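Local atomic coordinates of proteasome assembly chaperone family protein (Thermoplasma acidophilum, PDB entry 3GAA), a protein that is of unknown function but belongs to the PAC2 family, and so may act, as some relatives do, as a chaperone in proteasome assembly. Residues 69-74 with 231-236; 149-154 with 183-188. All coordinates share one frame; numbering follows the deposited sequence.

Contact 1 (69-74 with 231-236) and contact 2 (149-154 with 183-188) lie on opposite sides of the chain's centre. Their centres are 31 Å apart and their nearest atoms about 13 Å apart, so neither touches the other. In sequence, contact 2 is nested inside the loop that contact 1 closes. Contact 1 brings the late helix 219-243 against a loop at a subunit interface. Contact 2 packs helix 145-153 against strand 181-190 of the mixed sheet, and no other chain of the assembly touches its segments. Both are mainly apolar; with function not established, neither can be tied to an active site.

Contact 1. Residues 69-74 with 231-236; sequences VFVGGK and KKIEEQ
Val71 and Ile233 make the main apolar contact between the loop and the helix. The outermost methyl of Ile233, CD1, reaches the isopropyl group of Val71 and lies 3.4 Å from Val71 CG1. It is equally near to Val71 CB. The Ile233 side chain is extended, with CD1 anti to CA (chi2 169°), and this carries the methyl out from the helix to the loop. The same methyl serves a second valine: Val69 CG2 is 3.9 Å from Ile233 CD1, and the two side chains run roughly perpendicular. Lys232 adds the aliphatic start of its chain. Its CB is 4.2 Å from Val71 CG2, while the ammonium end lies farther from the loop.

Helix 219-243 lies in a predicted coiled coil, and the loop joins strands 68-69 and 79-83. The interface with a second subunit runs through here. Val69 pairs with a strand of that subunit in an antiparallel ladder, so the beta pairing carries on from one chain to the next. Ala162 of the second subunit also packs on Lys232 and Ile233, and its backbone N is hydrogen-bonded to Gln236 OE1.

Between these two segments the contact is apolar; the polar bonds near it lie within each segment or reach other partners. In the loop, weak bonds run from Gly73 N to Phe70 O and from Lys74 N to Val71 O. Lys74 NZ also makes a weak bond to Val71 O, at 3.5 Å. Gly72 and Gly73 both have positive phi, and the turn they form sets Gly73 CA 3.5 Å above one face of the Phe70 ring, offset toward its rim.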
loop_
_atom_site.group_PDB
_atom_site.type_symbol
_atom_site.label_atom_id
_atom_site.label_comp_id
_atom_site.label_asym_id
_atom_site.label_seq_id
_atom_site.Cartn_x
_atom_site.Cartn_y
_atom_site.Cartn_z
ATOM N N VAL A 69 34.387 7.442 -9.713
ATOM C CA VAL A 69 35.496 7.938 -10.543
ATOM C C VAL A 69 36.476 8.801 -9.742
ATOM O O VAL A 69 36.092 9.632 -8.947
ATOM C CB VAL A 69 35.049 8.617 -11.845
ATOM C CG1 VAL A 69 33.602 8.958 -11.805
ATOM C CG2 VAL A 69 35.899 9.822 -12.118
ATOM N N PHE A 70 37.757 8.531 -9.922
ATOM C CA PHE A 70 38.808 9.222 -9.211
ATOM C C PHE A 70 39.935 9.597 -10.172
ATOM O O PHE A 70 41.081 9.700 -9.758
ATOM C CB PHE A 70 39.330 8.315 -8.113
ATOM C CG PHE A 70 40.299 8.974 -7.181
ATOM C CD1 PHE A 70 39.947 10.120 -6.489
ATOM C CD2 PHE A 70 41.576 8.411 -6.958
ATOM C CE1 PHE A 70 40.866 10.725 -5.587
ATOM C CE2 PHE A 70 42.489 8.997 -6.072
ATOM C CZ PHE A 70 42.129 10.162 -5.386
ATOM N N VAL A 71 39.621 9.814 -11.452
ATOM C CA VAL A 71 40.653 10.128 -12.426
ATOM C C VAL A 71 41.051 11.546 -12.153
ATOM O O VAL A 71 40.210 12.383 -11.790
ATOM C CB VAL A 71 40.201 9.946 -13.891
ATOM C CG1 VAL A 71 39.266 11.085 -14.322
ATOM C CG2 VAL A 71 41.436 9.816 -14.818
ATOM N N GLY A 72 42.345 11.803 -12.297
ATOM C CA GLY A 72 42.941 13.050 -11.861
ATOM C C GLY A 72 42.738 13.359 -10.377
ATOM O O GLY A 72 42.608 14.535 -10.007
ATOM N N GLY A 73 42.684 12.339 -9.519
ATOM C CA GLY A 73 42.501 12.558 -8.082
ATOM C C GLY A 73 41.309 13.432 -7.659
ATOM O O GLY A 73 41.345 14.067 -6.601
ATOM N N LYS A 74 40.250 13.458 -8.464
ATOM C CA LYS A 74 39.040 14.156 -8.075
ATOM C C LYS A 74 38.009 13.064 -7.848
ATOM O O LYS A 74 37.544 12.442 -8.792
ATOM C CB LYS A 74 38.584 15.165 -9.163
ATOM C CG LYS A 74 39.771 15.753 -10.010
ATOM C CD LYS A 74 39.340 16.772 -11.148
ATOM C CE LYS A 74 38.404 16.150 -12.264
ATOM N NZ LYS A 74 39.105 15.280 -13.337
ATOM N N LYS A 231 39.829 8.423 -21.398
ATOM C CA LYS A 231 40.408 7.227 -21.992
ATOM C C LYS A 231 40.862 6.274 -20.903
ATOM O O LYS A 231 40.627 5.099 -20.988
ATOM C CB LYS A 231 41.609 7.632 -22.842
ATOM C CG LYS A 231 41.773 6.918 -24.149
ATOM C CD LYS A 231 42.844 5.827 -24.092
ATOM C CE LYS A 231 43.520 5.547 -25.463
ATOM N NZ LYS A 231 44.776 6.366 -25.696
ATOM N N LYS A 232 41.503 6.797 -19.870
ATOM C CA LYS A 232 41.922 5.985 -18.736
ATOM C C LYS A 232 40.747 5.236 -18.114
ATOM O O LYS A 232 40.849 4.112 -17.617
ATOM C CB LYS A 232 42.528 6.859 -17.648
ATOM C CG LYS A 232 43.941 7.333 -17.876
ATOM C CD LYS A 232 44.608 7.557 -16.504
ATOM C CE LYS A 232 45.659 8.654 -16.505
ATOM N NZ LYS A 232 46.776 8.323 -17.438
ATOM N N ILE A 233 39.609 5.866 -18.117
ATOM C CA ILE A 233 38.499 5.263 -17.472
ATOM C C ILE A 233 37.688 4.318 -18.382
ATOM O O ILE A 233 37.166 3.299 -17.916
ATOM C CB ILE A 233 37.567 6.352 -16.908
ATOM C CG1 ILE A 233 38.278 7.144 -15.808
ATOM C CG2 ILE A 233 36.282 5.733 -16.380
ATOM C CD1 ILE A 233 37.540 8.393 -15.382
ATOM N N GLU A 234 37.564 4.685 -19.658
ATOM C CA GLU A 234 37.023 3.784 -20.654
ATOM C C GLU A 234 37.785 2.472 -20.397
ATOM O O GLU A 234 37.184 1.436 -20.180
ATOM C CB GLU A 234 37.193 4.347 -22.123
ATOM C CG GLU A 234 36.167 5.555 -22.572
ATOM C CD GLU A 234 36.454 6.343 -23.983
ATOM O OE1 GLU A 234 37.625 6.774 -24.303
ATOM O OE2 GLU A 234 35.439 6.580 -24.745
ATOM N N GLU A 235 39.103 2.556 -20.313
ATOM C CA GLU A 235 39.972 1.394 -20.267
ATOM C C GLU A 235 39.965 0.593 -19.009
ATOM O O GLU A 235 40.018 -0.626 -19.068
ATOM C CB GLU A 235 41.409 1.781 -20.572
ATOM C CG GLU A 235 41.522 2.154 -22.024
ATOM C CD GLU A 235 42.881 2.666 -22.424
ATOM O OE1 GLU A 235 43.582 3.334 -21.584
ATOM O OE2 GLU A 235 43.232 2.416 -23.611
ATOM N N GLN A 236 39.950 1.233 -17.857
ATOM C CA GLN A 236 39.893 0.447 -16.643
ATOM C C GLN A 236 38.481 -0.091 -16.457
ATOM O O GLN A 236 38.267 -1.098 -15.816
ATOM C CB GLN A 236 40.358 1.260 -15.456
ATOM C CG GLN A 236 41.793 1.725 -15.576
ATOM C CD GLN A 236 42.210 2.589 -14.400
ATOM O OE1 GLN A 236 41.659 2.446 -13.276
ATOM N NE2 GLN A 236 43.183 3.506 -14.638
#

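Contact 2. Residues 149-154 with 183-188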
loop_
_atom_site.group_PDB
_atom_site.type_symbol
_atom_site.label_atom_id
_atom_site.label_comp_id
_atom_site.label_asym_id
_atom_site.label_seq_id
_atom_site.Cartn_x
_atom_site.Cartn_y
_atom_site.Cartn_z
ATOM N N ASP A 149 14.210 21.898 -40.095
ATOM C CA ASP A 149 14.135 22.881 -41.153
ATOM C C ASP A 149 14.840 24.173 -40.819
ATOM O O ASP A 149 15.557 24.673 -41.663
ATOM C CB ASP A 149 12.670 23.114 -41.543
ATOM C CG ASP A 149 12.097 21.949 -42.447
ATOM O OD1 ASP A 149 12.551 20.752 -42.335
ATOM O OD2 ASP A 149 11.189 22.242 -43.286
ATOM N N LYS A 150 14.665 24.703 -39.607
ATOM C CA LYS A 150 15.503 25.807 -39.117
ATOM C C LYS A 150 16.980 25.417 -39.170
ATOM O O LYS A 150 17.783 26.083 -39.797
ATOM C CB LYS A 150 15.154 26.175 -37.679
ATOM C CG LYS A 150 13.735 26.738 -37.440
ATOM C CD LYS A 150 13.633 27.560 -36.092
ATOM C CE LYS A 150 12.326 27.311 -35.247
ATOM N NZ LYS A 150 12.527 26.267 -34.105
ATOM N N PHE A 151 17.328 24.306 -38.539
ATOM C CA PHE A 151 18.713 23.815 -38.531
ATOM C C PHE A 151 19.361 23.649 -39.871
ATOM O O PHE A 151 20.571 23.635 -39.962
ATOM C CB PHE A 151 18.812 22.467 -37.829
ATOM C CG PHE A 151 18.562 22.513 -36.353
ATOM C CD1 PHE A 151 18.459 23.712 -35.666
ATOM C CD2 PHE A 151 18.457 21.323 -35.644
ATOM C CE1 PHE A 151 18.237 23.734 -34.297
ATOM C CE2 PHE A 151 18.227 21.325 -34.276
ATOM C CZ PHE A 151 18.105 22.531 -33.600
ATOM N N LYS A 152 18.556 23.508 -40.902
ATOM C CA LYS A 152 19.056 23.262 -42.258
ATOM C C LYS A 152 19.580 24.529 -42.934
ATOM O O LYS A 152 20.584 24.516 -43.638
ATOM C CB LYS A 152 17.929 22.732 -43.106
ATOM C CG LYS A 152 18.404 21.976 -44.307
ATOM C CD LYS A 152 17.533 20.718 -44.545
ATOM C CE LYS A 152 17.559 19.689 -43.353
ATOM N NZ LYS A 152 16.355 18.802 -43.390
ATOM N N LYS A 153 18.888 25.635 -42.710
ATOM C CA LYS A 153 19.410 26.932 -43.102
ATOM C C LYS A 153 20.701 27.202 -42.325
ATOM O O LYS A 153 21.484 28.041 -42.719
ATOM C CB LYS A 153 18.390 28.036 -42.821
ATOM C CG LYS A 153 17.025 27.821 -43.485
ATOM C CD LYS A 153 15.845 28.530 -42.730
ATOM C CE LYS A 153 14.584 27.571 -42.565
ATOM N NZ LYS A 153 13.350 28.135 -41.825
ATOM N N ALA A 154 20.920 26.507 -41.209
ATOM C CA ALA A 154 22.104 26.726 -40.375
ATOM C C ALA A 154 23.284 25.883 -40.801
ATOM O O ALA A 154 24.349 25.990 -40.198
ATOM C CB ALA A 154 21.782 26.445 -38.927
ATOM N N LEU A 183 16.163 17.297 -29.078
ATOM C CA LEU A 183 16.944 16.960 -30.241
ATOM C C LEU A 183 18.228 16.415 -29.835
ATOM O O LEU A 183 18.548 16.421 -28.677
ATOM C CB LEU A 183 17.154 18.097 -31.231
ATOM C CG LEU A 183 17.678 19.429 -30.798
ATOM C CD1 LEU A 183 16.553 20.145 -30.015
ATOM C CD2 LEU A 183 18.920 19.203 -30.006
ATOM N N SER A 184 18.933 15.881 -30.810
ATOM C CA SER A 184 20.268 15.416 -30.626
ATOM C C SER A 184 21.200 16.016 -31.708
ATOM O O SER A 184 20.773 16.203 -32.828
ATOM C CB SER A 184 20.273 13.897 -30.663
ATOM O OG SER A 184 21.582 13.477 -30.985
ATOM N N PHE A 185 22.440 16.364 -31.356
ATOM C CA PHE A 185 23.442 16.670 -32.366
ATOM C C PHE A 185 24.490 15.541 -32.365
ATOM O O PHE A 185 24.906 15.053 -31.297
ATOM C CB PHE A 185 24.121 17.995 -32.056
ATOM C CG PHE A 185 23.227 19.205 -32.174
ATOM C CD1 PHE A 185 22.598 19.512 -33.359
ATOM C CD2 PHE A 185 23.073 20.050 -31.133
ATOM C CE1 PHE A 185 21.832 20.595 -33.490
ATOM C CE2 PHE A 185 22.272 21.172 -31.258
ATOM C CZ PHE A 185 21.649 21.424 -32.432
ATOM N N ILE A 186 24.878 15.106 -33.561
ATOM C CA ILE A 186 25.920 14.118 -33.725
ATOM C C ILE A 186 27.029 14.626 -34.654
ATOM O O ILE A 186 26.806 15.304 -35.677
ATOM C CB ILE A 186 25.398 12.788 -34.275
ATOM C CG1 ILE A 186 24.166 12.304 -33.486
ATOM C CG2 ILE A 186 26.477 11.753 -34.147
ATOM C CD1 ILE A 186 22.804 12.754 -34.085
ATOM N N THR A 187 28.256 14.307 -34.280
ATOM C CA THR A 187 29.380 14.774 -35.058
ATOM C C THR A 187 30.358 13.616 -35.277
ATOM O O THR A 187 30.573 12.865 -34.398
ATOM C CB THR A 187 30.011 15.988 -34.376
ATOM O OG1 THR A 187 30.728 16.732 -35.355
ATOM C CG2 THR A 187 30.958 15.576 -33.251
ATOM N N PRO A 188 30.906 13.456 -36.480
ATOM C CA PRO A 188 31.868 12.383 -36.651
ATOM C C PRO A 188 33.085 12.619 -35.780
ATOM O O PRO A 188 33.579 13.735 -35.690
ATOM C CB PRO A 188 32.267 12.482 -38.122
ATOM C CG PRO A 188 31.423 13.530 -38.742
ATOM C CD PRO A 188 30.848 14.346 -37.657
#
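Phe151 and Phe185 meet with closely similar first torsions. In each, CG lies anti to the carbonyl carbon and beside the backbone N (chi1 -68° for Phe151, -67° for Phe185). For Phe151 this sends the ring from the helix toward the strand. For Phe185 it brings the ring end nearer to the helix than its CB direction alone would suggest.

The rings meet through their outer carbons. Phe151 CE2 is 3.8 Å from Phe185 CE1, and Phe151 CZ is 3.9 Å from Phe185 CZ. The centroids are 5.4 Å apart and the planes are inclined at 43°. Leu183 comes in at the edge of the Phe151 ring, near its plane, with Leu183 CG 4.0 Å from Phe151 CE2. The same leucine supports the second ring, for Leu183 CD2 lies 4.1 Å above one face of Phe185, offset toward the rim.

This is helix-on-sheet packing in an alpha/beta fold. Along strand 181-190, Leu183 points to helix 145-153 and the Phe185 ring reaches it, while Ser184 between them points away. Helix 196-210 packs close by, where Ala209 touches Phe151 and Tyr210 touches Leu183. Ala141 of strand 140-142 touches both phenylalanine rings.

With Phe151 cut back to an alanine, the contact loses its ring, which is likely to open a gap beside Leu183 and let the Phe185 ring turn more freely. All three touching side chains are buried hydrocarbon. The pairing of these two segments thus probably rests on shape and exclusion of water, with no polar or charged group taking part across it.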